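Local coordinates for beta-ketoacyl-[acyl-carrier-protein] synthase FabY (Pseudomonas aeruginosa, PDB 4CW4) that condenses acetyl-CoA with malonyl-ACP, losing carbon dioxide, to make the acetoacetyl-ACP primer that starts fatty acid biosynthesis, at residues 32-37 with 498-503; 6-11 with 373-378. All coordinates share one frame; numbering follows the deposited sequence.

Contact 1: 32-37 with 498-503; sequences RMVIES and ILPGIK
Lys503 NZ is gripped by four partners. Met33 O lies 3.0 Å from Lys503 NZ and takes a weak hydrogen bond, Glu36 OE2 forms a salt bridge with it, and Asp523 and Tyr474 supply a second salt bridge and a further hydrogen bond. The ammonium thus sits at the C-terminal end of helix 28-33, where the helix meets the loop that follows helix 482-496 in the C-terminal half of the thiolase-like ketosynthase fold. A positive charge beside this carbonyl probably suits the negative end of the helix.

The lysine gets there with its chain straight through chi2 and chi3 and bent at the last torsion (chi4 137°). Glu36 approaches it tip to tip: its CG occupies the crowded position between backbone N and C, and a bend at chi2 (-94°) swings the carboxylate over to the ammonium. Glu36 OE2 is modelled 2.9 Å from Lys503 NZ, though its place is less sure than that of its neighbours.

Beyond the charged group, Val34, the first residue to leave helical geometry, crosses Pro500 obliquely. Its CG1, anti to the carbonyl carbon, rests 3.6 Å from Pro500 CB, with Ile498 CG2 next to it at 4.0 Å from the same Val34 CG1. Asp523 reaches both segments, as its OD2 also accepts from Ser37 OG and its OD1 from Gly501 N. At the far end, Ile498 CD1 comes within 4.2 Å of Ser37 CB.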
loop_
_atom_site.group_PDB
_atom_site.type_symbol
_atom_site.label_atom_id
_atom_site.label_comp_id
_atom_site.label_asym_id
_atom_site.label_seq_id
_atom_site.Cartn_x
_atom_site.Cartn_y
_atom_site.Cartn_z
ATOM N N ARG A 32 -17.010 25.253 -7.769
ATOM C CA ARG A 32 -17.611 25.416 -6.442
ATOM C C ARG A 32 -16.638 26.144 -5.509
ATOM O O ARG A 32 -17.053 26.999 -4.712
ATOM C CB ARG A 32 -18.006 24.069 -5.835
ATOM C CG ARG A 32 -18.305 24.107 -4.321
ATOM C CD ARG A 32 -19.523 24.927 -4.013
ATOM N NE ARG A 32 -19.772 25.055 -2.578
ATOM C CZ ARG A 32 -19.388 26.080 -1.819
ATOM N NH1 ARG A 32 -18.682 27.071 -2.336
ATOM N NH2 ARG A 32 -19.691 26.098 -0.524
ATOM N N MET A 33 -15.356 25.797 -5.580
ATOM C CA MET A 33 -14.396 26.427 -4.697
ATOM C C MET A 33 -14.240 27.927 -4.990
ATOM O O MET A 33 -14.067 28.701 -4.056
ATOM C CB MET A 33 -13.062 25.683 -4.742
ATOM C CG MET A 33 -13.198 24.280 -4.193
ATOM S SD MET A 33 -11.656 23.364 -4.003
ATOM C CE MET A 33 -11.527 22.566 -5.602
ATOM N N VAL A 34 -14.335 28.330 -6.256
ATOM C CA VAL A 34 -14.234 29.757 -6.605
ATOM C C VAL A 34 -15.555 30.304 -7.123
ATOM O O VAL A 34 -15.586 31.168 -7.994
ATOM C CB VAL A 34 -13.090 30.013 -7.610
ATOM C CG1 VAL A 34 -11.755 29.611 -6.993
ATOM C CG2 VAL A 34 -13.337 29.277 -8.927
ATOM N N ILE A 35 -16.650 29.853 -6.518
ATOM C CA ILE A 35 -17.965 30.023 -7.127
ATOM C C ILE A 35 -18.338 31.486 -7.305
ATOM O O ILE A 35 -18.914 31.876 -8.333
ATOM C CB ILE A 35 -19.024 29.243 -6.327
ATOM C CG1 ILE A 35 -20.322 29.095 -7.130
ATOM C CG2 ILE A 35 -19.270 29.874 -4.949
ATOM C CD1 ILE A 35 -20.269 28.048 -8.207
ATOM N N GLU A 36 -17.953 32.313 -6.353
ATOM C CA GLU A 36 -18.325 33.721 -6.400
ATOM C C GLU A 36 -17.522 34.498 -7.444
ATOM O O GLU A 36 -17.896 35.601 -7.846
ATOM C CB GLU A 36 -18.158 34.346 -5.013
ATOM C CG GLU A 36 -16.718 34.431 -4.564
ATOM C CD GLU A 36 -16.247 33.240 -3.712
ATOM O OE1 GLU A 36 -16.727 32.078 -3.845
ATOM O OE2 GLU A 36 -15.358 33.500 -2.878
ATOM N N SER A 37 -16.425 33.911 -7.898
ATOM C CA SER A 37 -15.550 34.560 -8.872
ATOM C C SER A 37 -15.891 34.186 -10.315
ATOM O O SER A 37 -15.351 34.774 -11.245
ATOM C CB SER A 37 -14.089 34.185 -8.592
ATOM O OG SER A 37 -13.690 34.700 -7.331
ATOM N N ILE A 498 -7.987 31.584 -12.600
ATOM C CA ILE A 498 -8.276 32.016 -11.236
ATOM C C ILE A 498 -7.480 31.156 -10.269
ATOM O O ILE A 498 -7.524 29.922 -10.352
ATOM C CB ILE A 498 -9.777 31.862 -10.886
ATOM C CG1 ILE A 498 -10.657 32.679 -11.838
ATOM C CG2 ILE A 498 -10.042 32.258 -9.438
ATOM C CD1 ILE A 498 -12.107 32.303 -11.800
ATOM N N LEU A 499 -6.759 31.824 -9.362
ATOM C CA LEU A 499 -6.063 31.169 -8.258
ATOM C C LEU A 499 -6.925 31.225 -7.002
ATOM O O LEU A 499 -7.191 32.314 -6.489
ATOM C CB LEU A 499 -4.743 31.864 -7.971
ATOM C CG LEU A 499 -3.870 31.216 -6.902
ATOM C CD1 LEU A 499 -3.266 29.933 -7.435
ATOM C CD2 LEU A 499 -2.801 32.186 -6.470
ATOM N N PRO A 500 -7.378 30.058 -6.499
ATOM C CA PRO A 500 -8.321 30.132 -5.373
ATOM C C PRO A 500 -7.665 30.697 -4.119
ATOM O O PRO A 500 -6.534 30.349 -3.801
ATOM C CB PRO A 500 -8.746 28.678 -5.160
ATOM C CG PRO A 500 -8.414 27.996 -6.429
ATOM C CD PRO A 500 -7.194 28.678 -6.948
ATOM N N GLY A 501 -8.362 31.599 -3.440
ATOM C CA GLY A 501 -7.871 32.126 -2.180
ATOM C C GLY A 501 -8.001 31.116 -1.052
ATOM O O GLY A 501 -8.680 30.106 -1.175
ATOM N N ILE A 502 -7.352 31.411 0.065
ATOM C CA ILE A 502 -7.542 30.645 1.305
ATOM C C ILE A 502 -8.611 31.413 2.084
ATOM O O ILE A 502 -8.313 32.266 2.926
ATOM C CB ILE A 502 -6.240 30.498 2.112
ATOM C CG1 ILE A 502 -5.107 29.990 1.203
ATOM C CG2 ILE A 502 -6.487 29.559 3.294
ATOM C CD1 ILE A 502 -3.776 29.809 1.903
ATOM N N LYS A 503 -9.873 31.143 1.772
ATOM C CA LYS A 503 -10.952 32.034 2.220
ATOM C C LYS A 503 -11.314 31.858 3.679
ATOM O O LYS A 503 -12.003 32.697 4.252
ATOM C CB LYS A 503 -12.188 31.859 1.337
ATOM C CG LYS A 503 -11.927 32.270 -0.075
ATOM C CD LYS A 503 -13.146 32.119 -0.962
ATOM C CE LYS A 503 -12.749 32.446 -2.357
ATOM N NZ LYS A 503 -13.333 31.497 -3.308
#

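Contact 2: 6-11 with 373-378; sequences MSRLPV and MDDELA
Val11 and Met373 face each other as an antiparallel hydrogen-bonded pair. Val11 N gives to Met373 O at 2.9 Å in an almost straight bond (176°), nearly along the C=O axis, while Met373 N returns one to Val11 O in the carbonyl plane. One turn into the helix, Ala378 CB meets Val11 CG2 at 3.7 Å. Upstream of Pro10, a side chain takes over: Asp375 OD1 accepts from Leu9 N at 2.9 Å, the donor lying above the carboxylate plane. In the ketosynthase fold this is where strand 10-19 runs beside strand 366-374, which passes directly into helix 375-381. Asp374 is the N-cap of that helix, its OD1 accepting from Leu377 N at 2.9 Å. Arg8 lies alongside Asp374, pointing the same way, its CD 3.5 Å from Asp374 CB; the two flat groups are tilted 24° apart, and the long salt bridge from NE is one of charge alone. Water 1, in the guanidinium plane, accepts from Arg8 NH2 (3.0 Å) and donates to Glu376 OE1. Farther out, Arg306 pairs with Asp374 OD2, Arg562 and His563 hold Asp375 OD2, and Phe634 of the second subunit packs on Leu9.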
loop_
_atom_site.group_PDB
_atom_site.type_symbol
_atom_site.label_atom_id
_atom_site.label_comp_id
_atom_site.label_asym_id
_atom_site.label_seq_id
_atom_site.Cartn_x
_atom_site.Cartn_y
_atom_site.Cartn_z
ATOM N N MET A 6 15.583 10.930 -25.391
ATOM C CA MET A 6 14.324 11.540 -25.802
ATOM C C MET A 6 13.144 10.616 -25.477
ATOM O O MET A 6 13.239 9.409 -25.689
ATOM C CB MET A 6 14.400 11.827 -27.284
ATOM C CG MET A 6 13.088 12.047 -27.961
ATOM S SD MET A 6 13.334 12.587 -29.653
ATOM C CE MET A 6 13.666 11.018 -30.449
ATOM N N SER A 7 12.033 11.178 -24.992
ATOM C CA SER A 7 10.958 10.373 -24.404
ATOM C C SER A 7 9.535 10.891 -24.651
ATOM O O SER A 7 9.301 12.070 -24.914
ATOM C CB SER A 7 11.161 10.252 -22.886
ATOM O OG SER A 7 12.347 9.534 -22.592
ATOM N N ARG A 8 8.581 9.979 -24.540
ATOM C CA ARG A 8 7.174 10.318 -24.552
ATOM C C ARG A 8 6.830 11.241 -23.402
ATOM O O ARG A 8 7.293 11.049 -22.280
ATOM C CB ARG A 8 6.336 9.034 -24.466
ATOM C CG ARG A 8 6.330 8.263 -25.783
ATOM C CD ARG A 8 5.665 6.919 -25.665
ATOM N NE ARG A 8 5.710 6.161 -26.916
ATOM C CZ ARG A 8 5.481 4.855 -27.012
ATOM N NH1 ARG A 8 5.257 4.128 -25.922
ATOM N NH2 ARG A 8 5.506 4.269 -28.194
ATOM N N LEU A 9 5.991 12.230 -23.695
ATOM C CA LEU A 9 5.496 13.207 -22.711
ATOM C C LEU A 9 4.148 12.769 -22.157
ATOM O O LEU A 9 3.241 12.525 -22.926
ATOM C CB LEU A 9 5.311 14.583 -23.365
ATOM C CG LEU A 9 4.780 15.713 -22.471
ATOM C CD1 LEU A 9 5.799 16.106 -21.416
ATOM C CD2 LEU A 9 4.373 16.943 -23.284
ATOM N N PRO A 10 4.015 12.660 -20.824
ATOM C CA PRO A 10 2.698 12.321 -20.275
ATOM C C PRO A 10 1.723 13.501 -20.322
ATOM O O PRO A 10 1.961 14.550 -19.693
ATOM C CB PRO A 10 3.019 11.964 -18.809
ATOM C CG PRO A 10 4.486 11.634 -18.801
ATOM C CD PRO A 10 5.050 12.611 -19.778
ATOM N N VAL A 11 0.631 13.337 -21.056
ATOM C CA VAL A 11 -0.376 14.390 -21.126
ATOM C C VAL A 11 -1.655 13.917 -20.444
ATOM O O VAL A 11 -2.001 12.736 -20.497
ATOM C CB VAL A 11 -0.639 14.874 -22.563
ATOM C CG1 VAL A 11 0.615 15.486 -23.142
ATOM C CG2 VAL A 11 -1.141 13.787 -23.463
ATOM N N MET A 373 -1.986 9.889 -21.222
ATOM C CA MET A 373 -1.519 9.187 -22.407
ATOM C C MET A 373 -0.176 9.735 -22.805
ATOM O O MET A 373 0.123 10.876 -22.514
ATOM C CB MET A 373 -2.468 9.393 -23.585
ATOM C CG MET A 373 -3.797 8.723 -23.460
ATOM S SD MET A 373 -4.814 9.013 -24.920
ATOM C CE MET A 373 -6.232 8.000 -24.452
ATOM N N ASP A 374 0.622 8.935 -23.496
ATOM C CA ASP A 374 1.775 9.507 -24.170
ATOM C C ASP A 374 1.324 10.466 -25.274
ATOM O O ASP A 374 0.224 10.362 -25.817
ATOM C CB ASP A 374 2.709 8.434 -24.724
ATOM C CG ASP A 374 2.122 7.669 -25.884
ATOM O OD1 ASP A 374 2.283 8.107 -27.061
ATOM O OD2 ASP A 374 1.515 6.615 -25.622
ATOM N N ASP A 375 2.194 11.403 -25.603
ATOM C CA ASP A 375 1.865 12.445 -26.555
ATOM C C ASP A 375 1.528 11.931 -27.944
ATOM O O ASP A 375 0.683 12.498 -28.626
ATOM C CB ASP A 375 2.994 13.482 -26.646
ATOM C CG ASP A 375 4.323 12.898 -27.088
ATOM O OD1 ASP A 375 4.867 12.038 -26.376
ATOM O OD2 ASP A 375 4.885 13.363 -28.104
ATOM N N GLU A 376 2.192 10.877 -28.372
ATOM C CA GLU A 376 1.958 10.357 -29.711
ATOM C C GLU A 376 0.563 9.738 -29.816
ATOM O O GLU A 376 -0.161 9.974 -30.788
ATOM C CB GLU A 376 3.047 9.341 -30.048
ATOM C CG GLU A 376 3.006 8.810 -31.452
ATOM C CD GLU A 376 4.221 7.965 -31.745
ATOM O OE1 GLU A 376 4.259 6.795 -31.307
ATOM O OE2 GLU A 376 5.147 8.482 -32.401
ATOM N N LEU A 377 0.181 8.945 -28.816
ATOM C CA LEU A 377 -1.144 8.349 -28.808
ATOM C C LEU A 377 -2.224 9.439 -28.690
ATOM O O LEU A 377 -3.266 9.366 -29.348
ATOM C CB LEU A 377 -1.271 7.341 -27.652
ATOM C CG LEU A 377 -2.620 6.633 -27.568
ATOM C CD1 LEU A 377 -2.866 5.754 -28.794
ATOM C CD2 LEU A 377 -2.746 5.845 -26.276
ATOM N N ALA A 378 -2.001 10.430 -27.831
ATOM C CA ALA A 378 -2.957 11.534 -27.688
ATOM C C ALA A 378 -3.177 12.222 -29.039
ATOM O O ALA A 378 -4.302 12.498 -29.430
ATOM C CB ALA A 378 -2.474 12.525 -26.649
HETATM O O HOH W 1 6.232 5.164 -30.922
#

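In the fold
Both contacts tie residues near the N-terminus to distant parts of the ketosynthase fold, but they share no element: their centres are 32 Å apart and their nearest atoms about 20 Å. Contact 2 is the more buried and works through sheet pairing, with main-chain bonds and helix-start carboxylates. Contact 1 involves no strand pairing; it sets a helix end against a loop, apolar where Val34, Ile498 and Pro500 are buried and charged where Glu36 is exposed. Acidic groups at a helix start dominate 373-378, whereas the loop 498-503 brings a lysine to the end of helix 28-33. The second subunit touches contact 2 and leaves contact 1 alone, and both lie away from the probable catalytic residues.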